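PDB 3GG9: D-3-phosphoglycerate dehydrogenase oxidoreductase protein from Ralstonia solanacearum, which probably catalyses the NAD-dependent oxidation of D-3-phosphoglycerate, the first step of the phosphorylated route to serine. Local coordinates for residues L91-E103 against S330-R343. Residues are numbered along the deposited sequence; the frame is centred on the assembly and turned at random.
Sequences LEACTDKGVVVLE and SVANPTALAPALIR
N333 lays its carboxamide between helix 91-97 and strand 100-102, and shows how one buried asparagine can imitate a peptide group at a sheet edge. Its OD1 accepts a nearly straight bond from V101 N (2.9 Å, 176°), while ND2 donates to V99 O at 3.0 Å, almost within the amide plane. The other N-H of ND2 goes to T95 OG1 (3.1 Å), less straight at 147°. A chi1 of 61°, with CG lodged between backbone N and carbonyl carbon, turns the amide toward the strand. T95 OG1 itself donates to L91 O one helical turn back; N333 therefore bonds to both helix and strand. Beside the asparagine, T95 CA rests on A336 CB and CG2 meets T335 OG1.

Beyond the asparagine the backbones take over: A332 N donates to V101 O (2.7 Å), E103 N to S330 O (2.8 Å), giving a single bridge between L102 and V331. Apolar contacts run alongside, V100 CG1 against L337 CD2 and L102 CD2 against V331 CG2.

Further along the tail, R343 sets its guanidinium over G98, whose CA lies 3.6 Å above the plane, in the Schellman turn ending the helix; A340 CA lies over the opposite face, offset toward its rim, and NE donates to A338 O.

Strand 100-102, bonded to strand 74-77, ends a parallel five-stranded sheet of order 2-1-3-4-5, consistent with this family's flavodoxin-like substrate-binding domain, separate from the Rossmann-type sheet. The C-terminal tail following helix 306-324 borders this outermost strand, while I323 and N319 of that helix touch both L102 and S330.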
ATOM      1  N   LEU A  91     -34.211   9.890  13.136  1.00 31.66           N
ATOM      2  CA  LEU A  91     -34.733  11.070  12.455  1.00 36.08           C
ATOM      3  C   LEU A  91     -36.108  11.478  12.971  1.00 41.60           C
ATOM      4  O   LEU A  91     -36.415  12.672  13.061  1.00 44.88           O
ATOM      5  CB  LEU A  91     -34.793  10.837  10.939  1.00 32.24           C
ATOM      6  CG  LEU A  91     -33.434  10.634  10.270  1.00 38.89           C
ATOM      7  CD1 LEU A  91     -33.588  10.478   8.760  1.00 38.54           C
ATOM      8  CD2 LEU A  91     -32.505  11.799  10.592  1.00 44.48           C
ATOM      9  N   GLU A  92     -36.923  10.478  13.306  1.00 47.35           N
ATOM     10  CA  GLU A  92     -38.258  10.703  13.868  1.00 50.30           C
ATOM     11  C   GLU A  92     -38.177  11.362  15.243  1.00 45.88           C
ATOM     12  O   GLU A  92     -38.951  12.279  15.529  1.00 45.23           O
ATOM     13  CB  GLU A  92     -39.061   9.394  13.926  1.00 53.65           C
ATOM     14  CG  GLU A  92     -39.876   9.089  12.660  1.00 63.30           C
ATOM     15  CD  GLU A  92     -39.058   9.174  11.378  1.00 76.94           C
ATOM     16  OE1 GLU A  92     -38.013   8.489  11.279  1.00 86.44           O
ATOM     17  OE2 GLU A  92     -39.456   9.933  10.470  1.00 82.58           O
ATOM     18  N   ALA A  93     -37.235  10.910  16.075  1.00 39.25           N
ATOM     19  CA  ALA A  93     -37.003  11.545  17.376  1.00 42.47           C
ATOM     20  C   ALA A  93     -36.510  12.984  17.234  1.00 43.14           C
ATOM     21  O   ALA A  93     -36.895  13.844  18.031  1.00 43.66           O
ATOM     22  CB  ALA A  93     -36.059  10.734  18.226  1.00 39.72           C
ATOM     23  N   CYS A  94     -35.677  13.230  16.215  1.00 42.03           N
ATOM     24  CA  CYS A  94     -35.201  14.578  15.879  1.00 41.00           C
ATOM     25  C   CYS A  94     -36.364  15.468  15.459  1.00 37.85           C
ATOM     26  O   CYS A  94     -36.497  16.587  15.947  1.00 38.85           O
ATOM     27  CB  CYS A  94     -34.147  14.536  14.757  1.00 45.08           C
ATOM     28  SG  CYS A  94     -32.528  13.934  15.291  1.00 41.69           S
ATOM     29  N   THR A  95     -37.199  14.946  14.563  1.00 41.05           N
ATOM     30  CA  THR A  95     -38.388  15.635  14.081  1.00 43.09           C
ATOM     31  C   THR A  95     -39.344  15.981  15.238  1.00 46.48           C
ATOM     32  O   THR A  95     -39.908  17.074  15.255  1.00 45.99           O
ATOM     33  CB  THR A  95     -39.096  14.808  12.988  1.00 45.92           C
ATOM     34  OG1 THR A  95     -38.185  14.574  11.907  1.00 41.90           O
ATOM     35  CG2 THR A  95     -40.311  15.532  12.456  1.00 47.53           C
ATOM     36  N   ASP A  96     -39.470  15.068  16.210  1.00 45.71           N
ATOM     37  CA  ASP A  96     -40.265  15.279  17.435  1.00 50.47           C
ATOM     38  C   ASP A  96     -39.778  16.451  18.287  1.00 51.65           C
ATOM     39  O   ASP A  96     -40.588  17.185  18.866  1.00 49.28           O
ATOM     40  CB  ASP A  96     -40.284  14.008  18.305  1.00 49.52           C
ATOM     41  CG  ASP A  96     -41.194  12.920  17.750  1.00 57.51           C
ATOM     42  OD1 ASP A  96     -41.976  13.198  16.811  1.00 60.34           O
ATOM     43  OD2 ASP A  96     -41.122  11.775  18.251  1.00 56.74           O
ATOM     44  N   LYS A  97     -38.456  16.618  18.364  1.00 49.18           N
ATOM     45  CA  LYS A  97     -37.861  17.707  19.137  1.00 42.53           C
ATOM     46  C   LYS A  97     -37.728  18.987  18.312  1.00 38.14           C
ATOM     47  O   LYS A  97     -37.316  20.021  18.833  1.00 46.31           O
ATOM     48  CB  LYS A  97     -36.489  17.305  19.696  1.00 41.45           C
ATOM     49  CG  LYS A  97     -36.472  16.029  20.547  1.00 50.36           C
ATOM     50  CD  LYS A  97     -36.891  16.276  21.993  1.00 60.56           C
ATOM     51  CE  LYS A  97     -36.596  15.058  22.865  1.00 65.07           C
ATOM     52  NZ  LYS A  97     -37.310  13.824  22.421  1.00 69.62           N
ATOM     53  N   GLY A  98     -38.074  18.922  17.032  1.00 42.83           N
ATOM     54  CA  GLY A  98     -37.845  20.047  16.126  1.00 40.70           C
ATOM     55  C   GLY A  98     -36.356  20.321  15.933  1.00 45.72           C
ATOM     56  O   GLY A  98     -35.943  21.472  15.820  1.00 45.69           O
ATOM     57  N   VAL A  99     -35.558  19.252  15.932  1.00 39.79           N
ATOM     58  CA  VAL A  99     -34.120  19.311  15.640  1.00 38.31           C
ATOM     59  C   VAL A  99     -33.929  18.979  14.165  1.00 38.73           C
ATOM     60  O   VAL A  99     -34.287  17.874  13.735  1.00 41.56           O
ATOM     61  CB  VAL A  99     -33.330  18.315  16.525  1.00 34.46           C
ATOM     62  CG1 VAL A  99     -31.858  18.210  16.075  1.00 39.12           C
ATOM     63  CG2 VAL A  99     -33.401  18.748  17.979  1.00 34.08           C
ATOM     64  N   VAL A 100     -33.408  19.933  13.382  1.00 38.13           N
ATOM     65  CA  VAL A 100     -33.187  19.666  11.962  1.00 38.00           C
ATOM     66  C   VAL A 100     -31.894  18.903  11.728  1.00 34.83           C
ATOM     67  O   VAL A 100     -30.865  19.194  12.336  1.00 37.19           O
ATOM     68  CB  VAL A 100     -33.280  20.933  11.034  1.00 36.54           C
ATOM     69  CG1 VAL A 100     -34.697  21.473  11.022  1.00 42.52           C
ATOM     70  CG2 VAL A 100     -32.287  22.008  11.432  1.00 41.36           C
ATOM     71  N   VAL A 101     -31.966  17.900  10.863  1.00 37.08           N
ATOM     72  CA  VAL A 101     -30.790  17.134  10.482  1.00 33.52           C
ATOM     73  C   VAL A 101     -30.374  17.577   9.091  1.00 31.25           C
ATOM     74  O   VAL A 101     -31.154  17.499   8.140  1.00 35.45           O
ATOM     75  CB  VAL A 101     -31.034  15.617  10.557  1.00 33.70           C
ATOM     76  CG1 VAL A 101     -29.828  14.849  10.004  1.00 32.47           C
ATOM     77  CG2 VAL A 101     -31.308  15.206  12.012  1.00 34.09           C
ATOM     78  N   LEU A 102     -29.142  18.069   8.984  1.00 33.50           N
ATOM     79  CA  LEU A 102     -28.640  18.584   7.715  1.00 27.01           C
ATOM     80  C   LEU A 102     -27.792  17.514   7.043  1.00 29.81           C
ATOM     81  O   LEU A 102     -27.005  16.843   7.705  1.00 27.30           O
ATOM     82  CB  LEU A 102     -27.838  19.871   7.925  1.00 30.98           C
ATOM     83  CG  LEU A 102     -28.482  20.939   8.823  1.00 33.53           C
ATOM     84  CD1 LEU A 102     -27.697  22.215   8.786  1.00 28.17           C
ATOM     85  CD2 LEU A 102     -29.926  21.207   8.459  1.00 26.97           C
ATOM     86  N   GLU A 103     -27.987  17.340   5.741  1.00 25.88           N
ATOM     87  CA  GLU A 103     -27.350  16.252   5.009  1.00 35.43           C
ATOM     88  C   GLU A 103     -26.248  16.816   4.149  1.00 35.36           C
ATOM     89  O   GLU A 103     -26.448  17.808   3.427  1.00 26.83           O
ATOM     90  CB  GLU A 103     -28.370  15.501   4.143  1.00 33.89           C
ATOM     91  CG  GLU A 103     -27.771  14.365   3.308  1.00 45.23           C
ATOM     92  CD  GLU A 103     -28.803  13.395   2.776  1.00 47.82           C
ATOM     93  OE1 GLU A 103     -28.497  12.177   2.727  1.00 52.99           O
ATOM     94  OE2 GLU A 103     -29.915  13.844   2.411  1.00 51.28           O
ATOM     95  N   SER A 330     -30.790  21.616   2.633  1.00 38.26           N
ATOM     96  CA  SER A 330     -30.031  20.479   3.149  1.00 39.76           C
ATOM     97  C   SER A 330     -30.728  19.716   4.268  1.00 40.27           C
ATOM     98  O   SER A 330     -30.168  18.742   4.783  1.00 38.49           O
ATOM     99  CB  SER A 330     -28.654  20.922   3.613  1.00 33.39           C
ATOM    100  OG  SER A 330     -28.767  21.732   4.768  1.00 31.30           O
ATOM    101  N   VAL A 331     -31.934  20.148   4.645  1.00 41.40           N
ATOM    102  CA  VAL A 331     -32.685  19.487   5.729  1.00 35.53           C
ATOM    103  C   VAL A 331     -33.178  18.114   5.282  1.00 37.06           C
ATOM    104  O   VAL A 331     -33.869  18.001   4.279  1.00 39.94           O
ATOM    105  CB  VAL A 331     -33.853  20.365   6.317  1.00 35.38           C
ATOM    106  CG1 VAL A 331     -34.529  19.649   7.504  1.00 34.78           C
ATOM    107  CG2 VAL A 331     -33.321  21.695   6.806  1.00 34.43           C
ATOM    108  N   ALA A 332     -32.765  17.082   6.023  1.00 36.31           N
ATOM    109  CA  ALA A 332     -33.164  15.704   5.769  1.00 40.14           C
ATOM    110  C   ALA A 332     -34.614  15.472   6.184  1.00 41.36           C
ATOM    111  O   ALA A 332     -35.351  14.780   5.483  1.00 36.39           O
ATOM    112  CB  ALA A 332     -32.250  14.730   6.515  1.00 36.06           C
ATOM    113  N   ASN A 333     -35.005  16.076   7.310  1.00 35.30           N
ATOM    114  CA  ASN A 333     -36.320  15.884   7.925  1.00 35.92           C
ATOM    115  C   ASN A 333     -37.155  17.177   7.944  1.00 37.03           C
ATOM    116  O   ASN A 333     -37.358  17.768   9.003  1.00 41.20           O
ATOM    117  CB  ASN A 333     -36.126  15.320   9.351  1.00 28.85           C
ATOM    118  CG  ASN A 333     -35.318  16.256  10.266  1.00 35.00           C
ATOM    119  OD1 ASN A 333     -34.552  17.105   9.793  1.00 37.87           O
ATOM    120  ND2 ASN A 333     -35.508  16.115  11.582  1.00 35.18           N
ATOM    121  N   PRO A 334     -37.651  17.632   6.774  1.00 43.23           N
ATOM    122  CA  PRO A 334     -38.181  19.001   6.726  1.00 48.75           C
ATOM    123  C   PRO A 334     -39.424  19.240   7.607  1.00 53.23           C
ATOM    124  O   PRO A 334     -39.730  20.388   7.929  1.00 56.19           O
ATOM    125  CB  PRO A 334     -38.520  19.201   5.239  1.00 48.73           C
ATOM    126  CG  PRO A 334     -37.799  18.107   4.517  1.00 47.57           C
ATOM    127  CD  PRO A 334     -37.791  16.960   5.474  1.00 45.08           C
ATOM    128  N   THR A 335     -40.104  18.169   8.018  1.00 54.44           N
ATOM    129  CA  THR A 335     -41.272  18.292   8.903  1.00 57.54           C
ATOM    130  C   THR A 335     -40.898  18.659  10.349  1.00 55.48           C
ATOM    131  O   THR A 335     -41.776  18.813  11.195  1.00 59.30           O
ATOM    132  CB  THR A 335     -42.209  17.042   8.856  1.00 59.48           C
ATOM    133  OG1 THR A 335     -41.550  15.905   9.416  1.00 63.81           O
ATOM    134  CG2 THR A 335     -42.641  16.723   7.420  1.00 62.95           C
ATOM    135  N   ALA A 336     -39.600  18.804  10.622  1.00 49.96           N
ATOM    136  CA  ALA A 336     -39.117  19.354  11.891  1.00 48.13           C
ATOM    137  C   ALA A 336     -39.148  20.884  11.894  1.00 48.47           C
ATOM    138  O   ALA A 336     -38.936  21.509  12.933  1.00 51.97           O
ATOM    139  CB  ALA A 336     -37.703  18.862  12.178  1.00 47.79           C
ATOM    140  N   LEU A 337     -39.382  21.481  10.727  1.00 47.82           N
ATOM    141  CA  LEU A 337     -39.456  22.934  10.598  1.00 52.59           C
ATOM    142  C   LEU A 337     -40.846  23.459  10.974  1.00 58.36           C
ATOM    143  O   LEU A 337     -41.016  24.645  11.277  1.00 61.67           O
ATOM    144  CB  LEU A 337     -39.092  23.367   9.176  1.00 52.13           C
ATOM    145  CG  LEU A 337     -37.638  23.188   8.722  1.00 54.34           C
ATOM    146  CD1 LEU A 337     -37.538  23.276   7.201  1.00 51.54           C
ATOM    147  CD2 LEU A 337     -36.739  24.213   9.381  1.00 50.93           C
ATOM    148  N   ALA A 338     -41.827  22.559  10.953  1.00 61.55           N
ATOM    149  CA  ALA A 338     -43.208  22.861  11.316  1.00 65.53           C
ATOM    150  C   ALA A 338     -43.323  23.237  12.804  1.00 68.49           C
ATOM    151  O   ALA A 338     -42.486  22.807  13.609  1.00 64.80           O
ATOM    152  CB  ALA A 338     -44.096  21.663  10.986  1.00 65.70           C
ATOM    153  N   PRO A 339     -44.332  24.073  13.164  1.00 73.16           N
ATOM    154  CA  PRO A 339     -44.578  24.405  14.578  1.00 73.83           C
ATOM    155  C   PRO A 339     -45.021  23.199  15.397  1.00 74.67           C
ATOM    156  O   PRO A 339     -45.684  22.306  14.861  1.00 72.60           O
ATOM    157  CB  PRO A 339     -45.708  25.438  14.504  1.00 75.83           C
ATOM    158  CG  PRO A 339     -46.384  25.172  13.203  1.00 73.09           C
ATOM    159  CD  PRO A 339     -45.280  24.777  12.276  1.00 73.60           C
ATOM    160  N   ALA A 340     -44.666  23.197  16.686  1.00 77.24           N
ATOM    161  CA  ALA A 340     -44.942  22.088  17.615  1.00 82.20           C
ATOM    162  C   ALA A 340     -46.401  21.605  17.644  1.00 87.76           C
ATOM    163  O   ALA A 340     -46.668  20.455  17.998  1.00 90.66           O
ATOM    164  CB  ALA A 340     -44.468  22.447  19.022  1.00 78.74           C
ATOM    165  N   LEU A 341     -47.326  22.487  17.258  1.00 93.79           N
ATOM    166  CA  LEU A 341     -48.756  22.173  17.149  1.00 96.49           C
ATOM    167  C   LEU A 341     -49.085  21.209  16.009  1.00 98.54           C
ATOM    168  O   LEU A 341     -49.958  20.350  16.153  1.00 99.19           O
ATOM    169  CB  LEU A 341     -49.562  23.460  16.971  1.00 96.34           C
ATOM    170  CG  LEU A 341     -49.591  24.409  18.167  1.00 94.94           C
ATOM    171  CD1 LEU A 341     -50.026  25.798  17.730  1.00 89.17           C
ATOM    172  CD2 LEU A 341     -50.502  23.852  19.252  1.00 93.91           C
ATOM    173  N   ILE A 342     -48.397  21.371  14.880  1.00100.71           N
ATOM    174  CA  ILE A 342     -48.564  20.489  13.720  1.00102.76           C
ATOM    175  C   ILE A 342     -47.577  19.304  13.799  1.00101.62           C
ATOM    176  O   ILE A 342     -47.683  18.332  13.042  1.00103.00           O
ATOM    177  CB  ILE A 342     -48.451  21.274  12.370  1.00102.92           C
ATOM    178  CG1 ILE A 342     -49.128  22.648  12.486  1.00105.70           C
ATOM    179  CG2 ILE A 342     -49.080  20.490  11.210  1.00104.22           C
ATOM    180  CD1 ILE A 342     -49.124  23.478  11.202  1.00106.05           C
ATOM    181  N   ARG A 343     -46.635  19.382  14.741  1.00 99.85           N
ATOM    182  CA  ARG A 343     -45.681  18.293  14.994  1.00 95.76           C
ATOM    183  C   ARG A 343     -46.202  17.280  16.019  1.00 95.23           C
ATOM    184  O   ARG A 343     -47.051  17.597  16.859  1.00 93.19           O
ATOM    185  CB  ARG A 343     -44.318  18.843  15.435  1.00 92.86           C
ATOM    186  CG  ARG A 343     -43.495  19.466  14.309  1.00 81.81           C
ATOM    187  CD  ARG A 343     -42.021  19.576  14.674  1.00 65.23           C
ATOM    188  NE  ARG A 343     -41.696  20.769  15.460  1.00 59.74           N
ATOM    189  CZ  ARG A 343     -41.325  20.767  16.742  1.00 51.62           C
ATOM    190  NH1 ARG A 343     -41.226  19.630  17.420  1.00 54.97           N
ATOM    191  NH2 ARG A 343     -41.043  21.912  17.353  1.00 47.43           N
TER
HETATM  192  O   HOH W   1     -31.431  16.152   2.674  1.00 42.88           O